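Local atomic coordinates of NreA protein (Staphylococcus carnosus subsp. carnosus TM300, PDB entry 4IUH), a protein that probably serves as the cytosolic nitrate receptor of the staphylococcal nitrate regulation system, binding nitrate in a GAF domain that can also hold iodide. Residues A[121-135]-A[150-162]. Sequence-based numbering, arbitrary orientation.
Sequences IPLWKNNRVYGALLL and FRINQRLGSFTDE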
loop_
_atom_site.group_PDB
_atom_site.type_symbol
_atom_site.label_atom_id
_atom_site.label_comp_id
_atom_site.label_asym_id
_atom_site.label_seq_id
_atom_site.Cartn_x
_atom_site.Cartn_y
_atom_site.Cartn_z
ATOM N N ILE A 121 -2.122 -2.494 3.808
ATOM C CA ILE A 121 -2.310 -3.842 4.336
ATOM C C ILE A 121 -1.127 -4.760 4.049
ATOM O O ILE A 121 -0.709 -4.898 2.901
ATOM C CB ILE A 121 -3.598 -4.476 3.789
ATOM C CG1 ILE A 121 -4.808 -3.634 4.198
ATOM C CG2 ILE A 121 -3.759 -5.889 4.299
ATOM C CD1 ILE A 121 -6.054 -3.966 3.418
ATOM N N PRO A 122 -0.593 -5.400 5.099
ATOM C CA PRO A 122 0.512 -6.351 4.948
ATOM C C PRO A 122 0.127 -7.518 4.066
ATOM O O PRO A 122 -0.935 -8.113 4.261
ATOM C CB PRO A 122 0.770 -6.829 6.382
ATOM C CG PRO A 122 -0.502 -6.544 7.116
ATOM C CD PRO A 122 -1.039 -5.290 6.497
ATOM N N LEU A 123 0.976 -7.811 3.085
ATOM C CA LEU A 123 0.798 -8.963 2.223
ATOM C C LEU A 123 1.674 -10.110 2.716
ATOM O O LEU A 123 2.899 -9.988 2.777
ATOM C CB LEU A 123 1.178 -8.614 0.786
ATOM C CG LEU A 123 0.387 -7.502 0.098
ATOM C CD1 LEU A 123 0.894 -7.306 -1.324
ATOM C CD2 LEU A 123 -1.117 -7.809 0.114
ATOM N N TRP A 124 1.041 -11.225 3.060
ATOM C CA TRP A 124 1.762 -12.393 3.541
ATOM C C TRP A 124 1.900 -13.453 2.462
ATOM O O TRP A 124 0.966 -13.713 1.705
ATOM C CB TRP A 124 1.064 -12.992 4.758
ATOM C CG TRP A 124 1.151 -12.136 5.977
ATOM C CD1 TRP A 124 0.585 -10.908 6.160
ATOM C CD2 TRP A 124 1.836 -12.447 7.194
ATOM N NE1 TRP A 124 0.879 -10.434 7.413
ATOM C CE2 TRP A 124 1.646 -11.360 8.070
ATOM C CE3 TRP A 124 2.594 -13.538 7.628
ATOM C CZ2 TRP A 124 2.182 -11.334 9.353
ATOM C CZ3 TRP A 124 3.131 -13.510 8.902
ATOM C CH2 TRP A 124 2.924 -12.416 9.749
ATOM N N LYS A 125 3.084 -14.045 2.397
ATOM C CA LYS A 125 3.343 -15.187 1.541
ATOM C C LYS A 125 3.957 -16.253 2.438
ATOM O O LYS A 125 4.880 -15.963 3.203
ATOM C CB LYS A 125 4.306 -14.816 0.414
ATOM C CG LYS A 125 4.522 -15.941 -0.584
ATOM C CD LYS A 125 5.912 -15.905 -1.203
ATOM C CE LYS A 125 6.104 -14.676 -2.069
ATOM N NZ LYS A 125 7.360 -14.756 -2.873
ATOM N N ASN A 126 3.441 -17.476 2.347
ATOM C CA ASN A 126 3.743 -18.517 3.326
ATOM C C ASN A 126 3.368 -18.022 4.718
ATOM O O ASN A 126 2.300 -17.437 4.908
ATOM C CB ASN A 126 5.218 -18.926 3.278
ATOM C CG ASN A 126 5.737 -19.068 1.862
ATOM O OD1 ASN A 126 4.993 -19.426 0.949
ATOM N ND2 ASN A 126 7.020 -18.782 1.670
ATOM N N ASN A 127 4.247 -18.237 5.689
ATOM C CA ASN A 127 3.995 -17.752 7.038
ATOM C C ASN A 127 4.817 -16.507 7.362
ATOM O O ASN A 127 5.139 -16.257 8.522
ATOM C CB ASN A 127 4.267 -18.851 8.066
ATOM N N ARG A 128 5.147 -15.724 6.338
ATOM C CA ARG A 128 5.995 -14.549 6.527
ATOM C C ARG A 128 5.441 -13.288 5.858
ATOM O O ARG A 128 4.799 -13.360 4.814
ATOM C CB ARG A 128 7.412 -14.835 6.019
ATOM N N VAL A 129 5.692 -12.134 6.473
ATOM C CA VAL A 129 5.302 -10.853 5.891
ATOM C C VAL A 129 6.177 -10.617 4.679
ATOM O O VAL A 129 7.328 -11.038 4.655
ATOM C CB VAL A 129 5.495 -9.679 6.875
ATOM C CG1 VAL A 129 4.563 -8.534 6.521
ATOM C CG2 VAL A 129 5.260 -10.129 8.303
ATOM N N TYR A 130 5.648 -9.934 3.676
ATOM C CA TYR A 130 6.313 -9.902 2.383
ATOM C C TYR A 130 6.231 -8.541 1.702
ATOM O O TYR A 130 7.251 -7.931 1.385
ATOM C CB TYR A 130 5.694 -10.973 1.490
ATOM C CG TYR A 130 6.439 -11.241 0.215
ATOM C CD1 TYR A 130 5.926 -10.825 -1.007
ATOM C CD2 TYR A 130 7.649 -11.922 0.226
ATOM C CE1 TYR A 130 6.603 -11.079 -2.195
ATOM C CE2 TYR A 130 8.335 -12.181 -0.951
ATOM C CZ TYR A 130 7.807 -11.753 -2.160
ATOM O OH TYR A 130 8.483 -12.008 -3.334
ATOM N N GLY A 131 5.015 -8.071 1.468
ATOM C CA GLY A 131 4.818 -6.826 0.752
ATOM C C GLY A 131 3.710 -6.010 1.375
ATOM O O GLY A 131 3.346 -6.227 2.528
ATOM N N ALA A 132 3.173 -5.064 0.616
ATOM C CA ALA A 132 2.096 -4.235 1.126
ATOM C C ALA A 132 1.120 -3.855 0.025
ATOM O O ALA A 132 1.513 -3.591 -1.113
ATOM C CB ALA A 132 2.660 -2.985 1.798
ATOM N N LEU A 133 -0.159 -3.832 0.372
ATOM C CA LEU A 133 -1.168 -3.281 -0.516
ATOM C C LEU A 133 -1.587 -1.933 0.042
ATOM O O LEU A 133 -1.899 -1.819 1.230
ATOM C CB LEU A 133 -2.378 -4.214 -0.618
ATOM C CG LEU A 133 -3.590 -3.635 -1.348
ATOM C CD1 LEU A 133 -3.293 -3.439 -2.833
ATOM C CD2 LEU A 133 -4.845 -4.484 -1.140
ATOM N N LEU A 134 -1.573 -0.912 -0.809
ATOM C CA LEU A 134 -2.011 0.421 -0.407
ATOM C C LEU A 134 -3.309 0.791 -1.117
ATOM O O LEU A 134 -3.391 0.744 -2.340
ATOM C CB LEU A 134 -0.924 1.454 -0.725
ATOM C CG LEU A 134 -1.257 2.932 -0.507
ATOM C CD1 LEU A 134 -1.693 3.154 0.924
ATOM C CD2 LEU A 134 -0.060 3.818 -0.850
ATOM N N LEU A 135 -4.329 1.140 -0.346
ATOM C CA LEU A 135 -5.593 1.602 -0.904
ATOM C C LEU A 135 -5.776 3.048 -0.455
ATOM O O LEU A 135 -5.757 3.322 0.741
ATOM C CB LEU A 135 -6.743 0.716 -0.409
ATOM C CG LEU A 135 -6.540 -0.788 -0.653
ATOM C CD1 LEU A 135 -7.637 -1.630 -0.030
ATOM C CD2 LEU A 135 -6.448 -1.081 -2.141
ATOM N N PHE A 150 -11.052 -4.974 5.712
ATOM C CA PHE A 150 -10.891 -5.488 4.348
ATOM C C PHE A 150 -9.963 -6.708 4.264
ATOM O O PHE A 150 -8.913 -6.739 4.904
ATOM C CB PHE A 150 -10.378 -4.361 3.439
ATOM C CG PHE A 150 -10.120 -4.788 2.022
ATOM C CD1 PHE A 150 -11.148 -4.804 1.093
ATOM C CD2 PHE A 150 -8.855 -5.170 1.619
ATOM C CE1 PHE A 150 -10.919 -5.203 -0.209
ATOM C CE2 PHE A 150 -8.617 -5.572 0.322
ATOM C CZ PHE A 150 -9.653 -5.585 -0.596
ATOM N N ARG A 151 -10.356 -7.701 3.464
ATOM C CA ARG A 151 -9.591 -8.941 3.334
ATOM C C ARG A 151 -8.848 -9.073 2.005
ATOM O O ARG A 151 -9.414 -8.847 0.936
ATOM C CB ARG A 151 -10.492 -10.168 3.516
ATOM C CG ARG A 151 -11.249 -10.220 4.828
ATOM C CD ARG A 151 -10.313 -10.143 6.020
ATOM N NE ARG A 151 -9.180 -11.062 5.918
ATOM C CZ ARG A 151 -9.233 -12.362 6.210
ATOM N NH1 ARG A 151 -10.371 -12.915 6.618
ATOM N NH2 ARG A 151 -8.145 -13.114 6.085
ATOM N N ILE A 152 -7.581 -9.470 2.091
ATOM C CA ILE A 152 -6.762 -9.743 0.918
ATOM C C ILE A 152 -7.110 -11.097 0.319
ATOM O O ILE A 152 -7.342 -11.213 -0.884
ATOM C CB ILE A 152 -5.266 -9.789 1.286
ATOM C CG1 ILE A 152 -4.788 -8.427 1.764
ATOM C CG2 ILE A 152 -4.436 -10.224 0.094
ATOM C CD1 ILE A 152 -4.811 -7.402 0.693
ATOM N N ASN A 153 -7.142 -12.108 1.185
ATOM C CA ASN A 153 -7.218 -13.518 0.804
ATOM C C ASN A 153 -8.163 -13.853 -0.349
ATOM O O ASN A 153 -9.302 -13.388 -0.392
ATOM C CB ASN A 153 -7.562 -14.373 2.026
ATOM C CG ASN A 153 -6.717 -14.026 3.243
ATOM O OD1 ASN A 153 -6.274 -12.887 3.406
ATOM N ND2 ASN A 153 -6.496 -15.013 4.106
ATOM N N GLN A 154 -7.655 -14.662 -1.275
ATOM C CA GLN A 154 -8.380 -15.082 -2.469
ATOM C C GLN A 154 -8.865 -13.894 -3.296
ATOM O O GLN A 154 -10.007 -13.865 -3.743
ATOM C CB GLN A 154 -9.544 -16.013 -2.106
ATOM N N ARG A 155 -7.991 -12.916 -3.497
ATOM C CA ARG A 155 -8.338 -11.759 -4.309
ATOM C C ARG A 155 -7.094 -11.110 -4.904
ATOM O O ARG A 155 -7.182 -10.209 -5.741
ATOM C CB ARG A 155 -9.135 -10.743 -3.490
ATOM C CG ARG A 155 -10.103 -9.925 -4.326
ATOM C CD ARG A 155 -10.999 -9.073 -3.468
ATOM N NE ARG A 155 -11.631 -8.022 -4.258
ATOM C CZ ARG A 155 -12.421 -7.083 -3.751
ATOM N NH1 ARG A 155 -12.687 -7.065 -2.452
ATOM N NH2 ARG A 155 -12.949 -6.161 -4.541
ATOM N N LEU A 156 -5.931 -11.589 -4.476
ATOM C CA LEU A 156 -4.665 -11.065 -4.960
ATOM C C LEU A 156 -3.638 -12.191 -5.012
ATOM O O LEU A 156 -2.587 -12.120 -4.374
ATOM C CB LEU A 156 -4.178 -9.930 -4.048
ATOM C CG LEU A 156 -3.132 -8.990 -4.642
ATOM C CD1 LEU A 156 -3.716 -8.225 -5.815
ATOM C CD2 LEU A 156 -2.601 -8.040 -3.587
ATOM N N GLY A 157 -3.958 -13.239 -5.762
ATOM C CA GLY A 157 -3.054 -14.358 -5.943
ATOM C C GLY A 157 -2.839 -15.189 -4.692
ATOM O O GLY A 157 -3.791 -15.588 -4.023
ATOM N N SER A 158 -1.573 -15.446 -4.378
ATOM C CA SER A 158 -1.213 -16.287 -3.245
ATOM C C SER A 158 -1.045 -15.485 -1.957
ATOM O O SER A 158 -0.730 -16.042 -0.907
ATOM C CB SER A 158 0.079 -17.053 -3.547
ATOM O OG SER A 158 1.198 -16.177 -3.584
ATOM N N PHE A 159 -1.251 -14.176 -2.036
ATOM C CA PHE A 159 -1.067 -13.328 -0.864
ATOM C C PHE A 159 -2.254 -13.418 0.086
ATOM O O PHE A 159 -3.392 -13.613 -0.336
ATOM C CB PHE A 159 -0.825 -11.875 -1.273
ATOM C CG PHE A 159 0.442 -11.669 -2.050
ATOM C CD1 PHE A 159 1.640 -12.195 -1.597
ATOM C CD2 PHE A 159 0.434 -10.961 -3.241
ATOM C CE1 PHE A 159 2.810 -12.013 -2.313
ATOM C CE2 PHE A 159 1.598 -10.775 -3.966
ATOM C CZ PHE A 159 2.790 -11.302 -3.503
ATOM N N THR A 160 -1.970 -13.303 1.376
ATOM C CA THR A 160 -3.011 -13.195 2.384
ATOM C C THR A 160 -2.682 -11.992 3.257
ATOM O O THR A 160 -1.627 -11.361 3.089
ATOM C CB THR A 160 -3.117 -14.467 3.260
ATOM O OG1 THR A 160 -1.902 -14.654 3.995
ATOM C CG2 THR A 160 -3.382 -15.703 2.407
ATOM N N ASP A 161 -3.580 -11.656 4.178
ATOM C CA ASP A 161 -3.295 -10.561 5.095
ATOM C C ASP A 161 -2.939 -11.085 6.483
ATOM O O ASP A 161 -2.694 -12.280 6.655
ATOM C CB ASP A 161 -4.429 -9.531 5.129
ATOM C CG ASP A 161 -5.785 -10.146 5.422
ATOM O OD1 ASP A 161 -6.777 -9.716 4.796
ATOM O OD2 ASP A 161 -5.871 -11.044 6.284
ATOM N N GLU A 162 -2.910 -10.189 7.464
ATOM C CA GLU A 162 -2.451 -10.529 8.806
ATOM C C GLU A 162 -3.490 -11.319 9.598
ATOM O O GLU A 162 -3.167 -11.984 10.582
ATOM C CB GLU A 162 -2.058 -9.261 9.574
ATOM C CG GLU A 162 -3.224 -8.383 10.019
ATOM C CD GLU A 162 -3.741 -7.453 8.929
ATOM O OE1 GLU A 162 -4.208 -6.345 9.273
ATOM O OE2 GLU A 162 -3.695 -7.820 7.733
#
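One face of the Phe159 ring meets Leu123 CD1, 4.1 Å above its plane, while Trp124 O lies at its edge. Tyr130 meets Phe159 at a slant, planes 30° apart and so offset that the rings hardly overlap, Tyr130 CD1 3.6 Å from Phe159 CE1; Lys125 CE covers one tyrosine face. Leu135 CD1 makes a CH-pi contact over a face of Phe150, with Ile121 CD1 at that ring's edge, 3.5 Å from CD2. The Trp124 indole lies between Asp161 O on one face and Val129 CG2 on the other, with Pro122 O at its edge; its buried NE1 has no hydrogen-bond partner. Between the aromatic ends, chi1 sets Ile152 CG1 beside the backbone N and the bend at chi2 (-66°) turns CD1 onto Leu133 CD2, a tight 3.4 Å. Asp161 fastens the loop to itself: OD1 accepts from Ile152 N and, in a side-on salt bridge, Arg151 NE. Trp124 and Thr160 exchange two backbone bonds, Trp124 N to Thr160 O at 2.7 Å and nearly straight (172°). This single antiparallel bridge pins the loop to the end of strand 115-125, whose hairpin with 128-138 carries a classic bulge (Tyr130 and Gly131 opposite Leu123) in the antiparallel GAF-domain sheet.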